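Local coordinates for replication initiation and membrane attachment protein (Geobacillus stearothermophilus 10, PDB 5WTN) that forms a tetramer and a complex with a primosomal re-initiation protein, and as a primosome component probably helps initiate DNA replication, at residues E7-D12 with A99-L104; G88-Y93 with F105-R110. All blocks are in the same frame, centred on the assembly; numbering follows the deposited sequence.

Along the chain the segments alternate: 7-12 comes first, then 88-93, 99-104 and 105-110, so the two contacts interlock, with centres about 17 Å apart. Contact 2 is the paired body of the hairpin formed by strands 90-95 and 104-109; contact 1 lies at its loop, where the residues leading into strand 13-17 meet those leading into strand 104-109. Strands 13-17 and 104-109 are neighbours in one mixed sheet, and F105 ties the contacts together, its CE2 lying 3.6 Å from L8 CD1. Both contacts reach the second subunit, so this end of the N-terminal domain, probably of winged-helix type, contributes to the assembly.

Contact 1 (E7-D12 with A99-L104)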
# COMPACT_ATOMS: atom_id res chain seq x y z
N GLU A 7 -2.94 36.51 -5.94
CA GLU A 7 -1.75 35.66 -5.88
C GLU A 7 -1.69 34.60 -6.99
O GLU A 7 -0.66 34.45 -7.65
CB GLU A 7 -1.64 34.99 -4.51
CG GLU A 7 -0.94 35.84 -3.46
CD GLU A 7 -1.35 35.47 -2.05
OE1 GLU A 7 -1.34 36.36 -1.17
OE2 GLU A 7 -1.68 34.29 -1.81
N LEU A 8 -2.78 33.87 -7.18
CA LEU A 8 -2.79 32.75 -8.11
C LEU A 8 -3.73 32.97 -9.30
O LEU A 8 -4.93 33.25 -9.13
CB LEU A 8 -3.23 31.49 -7.35
CG LEU A 8 -3.37 30.16 -8.07
CD1 LEU A 8 -2.01 29.64 -8.36
CD2 LEU A 8 -4.16 29.22 -7.18
N ILE A 9 -3.21 32.82 -10.51
CA ILE A 9 -4.04 32.85 -11.72
C ILE A 9 -3.85 31.56 -12.53
O ILE A 9 -2.86 30.86 -12.36
CB ILE A 9 -3.77 34.09 -12.61
CG1 ILE A 9 -2.32 34.10 -13.11
CG2 ILE A 9 -4.03 35.35 -11.85
CD1 ILE A 9 -1.99 35.28 -13.96
N ALA A 10 -4.80 31.24 -13.41
CA ALA A 10 -4.81 29.95 -14.10
C ALA A 10 -3.55 29.61 -14.90
O ALA A 10 -3.24 28.44 -15.08
CB ALA A 10 -6.03 29.82 -14.98
N VAL A 11 -2.84 30.63 -15.37
CA VAL A 11 -1.69 30.35 -16.23
C VAL A 11 -0.42 30.24 -15.43
O VAL A 11 0.66 30.02 -16.00
CB VAL A 11 -1.48 31.41 -17.36
CG1 VAL A 11 -2.58 31.30 -18.41
CG2 VAL A 11 -1.35 32.83 -16.79
N ASP A 12 -0.52 30.42 -14.11
CA ASP A 12 0.63 30.23 -13.24
C ASP A 12 1.04 28.75 -13.28
O ASP A 12 0.20 27.85 -13.47
CB ASP A 12 0.33 30.66 -11.80
CG ASP A 12 0.31 32.18 -11.63
OD1 ASP A 12 1.02 32.86 -12.40
OD2 ASP A 12 -0.41 32.68 -10.72
N ALA A 99 10.15 37.58 -15.94
CA ALA A 99 10.29 38.98 -15.58
C ALA A 99 9.12 39.38 -14.68
O ALA A 99 9.28 39.52 -13.47
CB ALA A 99 10.31 39.83 -16.83
N ASP A 100 7.95 39.55 -15.30
CA ASP A 100 6.68 39.62 -14.57
C ASP A 100 5.61 38.81 -15.31
O ASP A 100 5.24 39.13 -16.45
CB ASP A 100 6.24 41.07 -14.32
CG ASP A 100 7.02 41.74 -13.18
OD1 ASP A 100 7.35 41.06 -12.19
OD2 ASP A 100 7.30 42.96 -13.27
N GLU A 101 5.11 37.77 -14.62
CA GLU A 101 4.28 36.70 -15.19
C GLU A 101 5.07 35.68 -16.03
O GLU A 101 6.14 35.99 -16.59
CB GLU A 101 3.08 37.24 -16.00
CG GLU A 101 2.08 38.12 -15.24
CD GLU A 101 0.67 38.06 -15.83
OE1 GLU A 101 0.50 37.41 -16.89
OE2 GLU A 101 -0.27 38.64 -15.23
N PRO A 102 4.56 34.43 -16.11
CA PRO A 102 3.70 33.81 -15.10
C PRO A 102 4.52 33.17 -13.95
O PRO A 102 5.64 32.67 -14.18
CB PRO A 102 2.93 32.73 -15.90
CG PRO A 102 3.20 33.05 -17.35
CD PRO A 102 4.58 33.65 -17.35
N LYS A 103 3.94 33.13 -12.75
CA LYS A 103 4.60 32.58 -11.58
C LYS A 103 4.88 31.06 -11.67
O LYS A 103 4.17 30.31 -12.35
CB LYS A 103 3.74 32.84 -10.34
CG LYS A 103 3.65 34.28 -9.87
CD LYS A 103 2.64 34.34 -8.75
CE LYS A 103 2.68 35.61 -7.94
NZ LYS A 103 1.67 35.50 -6.85
N LEU A 104 5.93 30.62 -10.97
CA LEU A 104 6.21 29.19 -10.86
C LEU A 104 6.16 28.72 -9.39
O LEU A 104 7.02 29.09 -8.60
CB LEU A 104 7.58 28.87 -11.47
CG LEU A 104 8.09 27.44 -11.30
CD1 LEU A 104 7.13 26.44 -11.91
CD2 LEU A 104 9.48 27.28 -11.89
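D12 and K103 bring the two backbones together, CA to CA 4.9 Å, where the chain leaves a type I beta turn (I9 to D12) and meets the loop of the 90-95/104-109 hairpin, probably the wing of a winged-helix domain. The turn is closed by D12 N bonding to I9 O at 3.0 Å. The D12 carboxylate then joins the two loops by spanning two backbone amides. Its CG stands beside its own backbone N, anti to the carbonyl carbon (chi1 -75°). OD2 takes I9 N at 2.8 Å in a nearly straight bond. OD1 takes K103 N at 3.0 Å. The K103 amide approaches from above the carboxylate plane, 42° out of it. The K103 side chain runs alongside that of D12, pointing the same way, and its extended chain carries the ammonium past the carboxylate: NZ ends 5.2 Å from D12 OD2 and instead bonds to E7 O at 2.7 Å, in the carbonyl plane and on a lone pair. The E7 carboxylate turns elsewhere, to Y78 OH and to R159 of the second subunit. D12 O also bonds to H63 ND1, and the two backbones are hydrogen-bonded, which ties the turn to helix 63-70. Beside this, P102 CB rests 3.5 Å from V11 O, with V11 CG2 4.4 Å from the same carbon.

Contact 2 (G88-Y93 with F105-R110); sequences GLLDTY and FLYELR
Y93 O is met by two groups of the facing strand: L106 N bonds to it at 2.8 Å and 171° at the hydrogen, and F105 CA adds a weak CA-H...O contact at 3.3 Å. The strands form an antiparallel hairpin in which Y93-L106 and D91-E108 are the hydrogen-bonded pairs, the latter including E108 N to D91 O at 2.8 Å. Beyond them, R110 N reaches L89 O at 3.1 Å from above the carbonyl plane. The R110 side chain leans back over the residues just before strand 90-95, its CD 3.3 Å from G88 O, and bends at chi3 (47°), which sets NE near that same oxygen. NH1 makes a long salt bridge to D91 OD2 at 3.6 Å, the carboxylate and guanidinium planes 56° apart. An alanine at R110 would probably leave the D91 carboxylate without this charge partner and cost the weak links to D195 and E196 of the second subunit. D91, Y93, L106 and E108 lie on one face of the sheet; L90, T92, Y107 and L109 lie on the other. There L90 CD1 lies 3.8 Å from Y107 CB, and T92 OG1, bonded to E85, meets the edge of the Y107 ring, 3.8 Å from CD1; Y107 OH bonds to H63. This face packs on helices 40-55 and 74-86, strand 104-109 pairs on its far side with strand 13-17, and at Y93 an antiparallel strand of the second subunit continues the sheet across the interface.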
# COMPACT_ATOMS: atom_id res chain seq x y z
N GLY A 88 -0.10 22.09 8.03
CA GLY A 88 1.17 21.42 7.97
C GLY A 88 1.34 20.46 6.80
O GLY A 88 2.45 20.04 6.50
N LEU A 89 0.22 20.14 6.16
CA LEU A 89 0.18 19.19 5.03
C LEU A 89 0.89 19.62 3.72
O LEU A 89 1.18 18.78 2.87
CB LEU A 89 -1.26 18.77 4.77
CG LEU A 89 -1.82 17.83 5.86
CD1 LEU A 89 -3.29 17.50 5.66
CD2 LEU A 89 -0.99 16.54 5.98
N LEU A 90 1.14 20.91 3.53
CA LEU A 90 1.77 21.35 2.30
C LEU A 90 2.66 22.56 2.48
O LEU A 90 2.24 23.56 3.06
CB LEU A 90 0.70 21.63 1.22
CG LEU A 90 1.20 22.28 -0.09
CD1 LEU A 90 1.79 21.28 -1.07
CD2 LEU A 90 0.12 23.11 -0.76
N ASP A 91 3.87 22.50 1.94
CA ASP A 91 4.72 23.68 1.89
C ASP A 91 4.73 24.23 0.48
O ASP A 91 4.85 23.49 -0.49
CB ASP A 91 6.16 23.39 2.34
CG ASP A 91 6.31 23.29 3.86
OD1 ASP A 91 5.48 23.89 4.58
OD2 ASP A 91 7.26 22.61 4.34
N THR A 92 4.60 25.54 0.39
CA THR A 92 4.52 26.20 -0.91
C THR A 92 5.67 27.16 -1.11
O THR A 92 5.93 28.01 -0.26
CB THR A 92 3.16 26.93 -1.10
OG1 THR A 92 2.09 25.98 -1.02
CG2 THR A 92 3.11 27.63 -2.47
N TYR A 93 6.36 27.01 -2.23
CA TYR A 93 7.45 27.90 -2.58
C TYR A 93 7.12 28.60 -3.89
O TYR A 93 6.42 28.05 -4.73
CB TYR A 93 8.75 27.12 -2.74
CG TYR A 93 9.27 26.44 -1.49
CD1 TYR A 93 10.21 27.05 -0.68
CD2 TYR A 93 8.82 25.17 -1.13
CE1 TYR A 93 10.68 26.43 0.45
CE2 TYR A 93 9.29 24.54 0.00
CZ TYR A 93 10.23 25.17 0.79
OH TYR A 93 10.71 24.54 1.92
N PHE A 105 5.17 27.90 -9.05
CA PHE A 105 5.03 27.37 -7.69
C PHE A 105 5.67 26.01 -7.49
O PHE A 105 5.65 25.17 -8.39
CB PHE A 105 3.55 27.24 -7.33
CG PHE A 105 2.86 28.54 -7.20
CD1 PHE A 105 2.92 29.25 -6.02
CD2 PHE A 105 2.17 29.08 -8.27
CE1 PHE A 105 2.29 30.46 -5.89
CE2 PHE A 105 1.53 30.31 -8.15
CZ PHE A 105 1.59 31.00 -6.95
N LEU A 106 6.25 25.79 -6.31
CA LEU A 106 6.69 24.47 -5.91
C LEU A 106 5.75 23.99 -4.81
O LEU A 106 5.66 24.60 -3.75
CB LEU A 106 8.12 24.53 -5.39
CG LEU A 106 9.03 23.34 -5.66
CD1 LEU A 106 10.47 23.67 -5.33
CD2 LEU A 106 8.55 22.13 -4.88
N TYR A 107 5.01 22.93 -5.08
CA TYR A 107 4.13 22.36 -4.07
C TYR A 107 4.81 21.17 -3.44
O TYR A 107 4.93 20.12 -4.07
CB TYR A 107 2.83 21.90 -4.72
CG TYR A 107 1.96 23.05 -5.13
CD1 TYR A 107 1.87 24.19 -4.35
CD2 TYR A 107 1.26 23.02 -6.32
CE1 TYR A 107 1.08 25.27 -4.72
CE2 TYR A 107 0.47 24.10 -6.71
CZ TYR A 107 0.38 25.22 -5.91
OH TYR A 107 -0.40 26.30 -6.28
N GLU A 108 5.25 21.34 -2.20
CA GLU A 108 6.02 20.30 -1.52
C GLU A 108 5.11 19.55 -0.55
O GLU A 108 4.69 20.07 0.49
CB GLU A 108 7.25 20.93 -0.84
CG GLU A 108 7.90 20.15 0.29
CD GLU A 108 8.77 18.99 -0.19
OE1 GLU A 108 8.93 18.82 -1.42
OE2 GLU A 108 9.29 18.25 0.68
N LEU A 109 4.78 18.31 -0.90
CA LEU A 109 3.83 17.55 -0.09
C LEU A 109 4.44 17.03 1.20
O LEU A 109 5.55 16.49 1.21
CB LEU A 109 3.29 16.38 -0.88
CG LEU A 109 2.09 16.66 -1.75
CD1 LEU A 109 1.72 15.39 -2.42
CD2 LEU A 109 0.94 17.13 -0.88
N ARG A 110 3.71 17.16 2.28
CA ARG A 110 4.17 16.62 3.55
C ARG A 110 3.22 15.52 4.02
O ARG A 110 2.01 15.59 3.83
CB ARG A 110 4.25 17.75 4.56
CG ARG A 110 5.14 18.90 4.08
CD ARG A 110 5.47 19.84 5.23
NE ARG A 110 5.88 19.06 6.40
CZ ARG A 110 7.14 18.96 6.83
NH1 ARG A 110 8.13 19.61 6.22
NH2 ARG A 110 7.40 18.20 7.89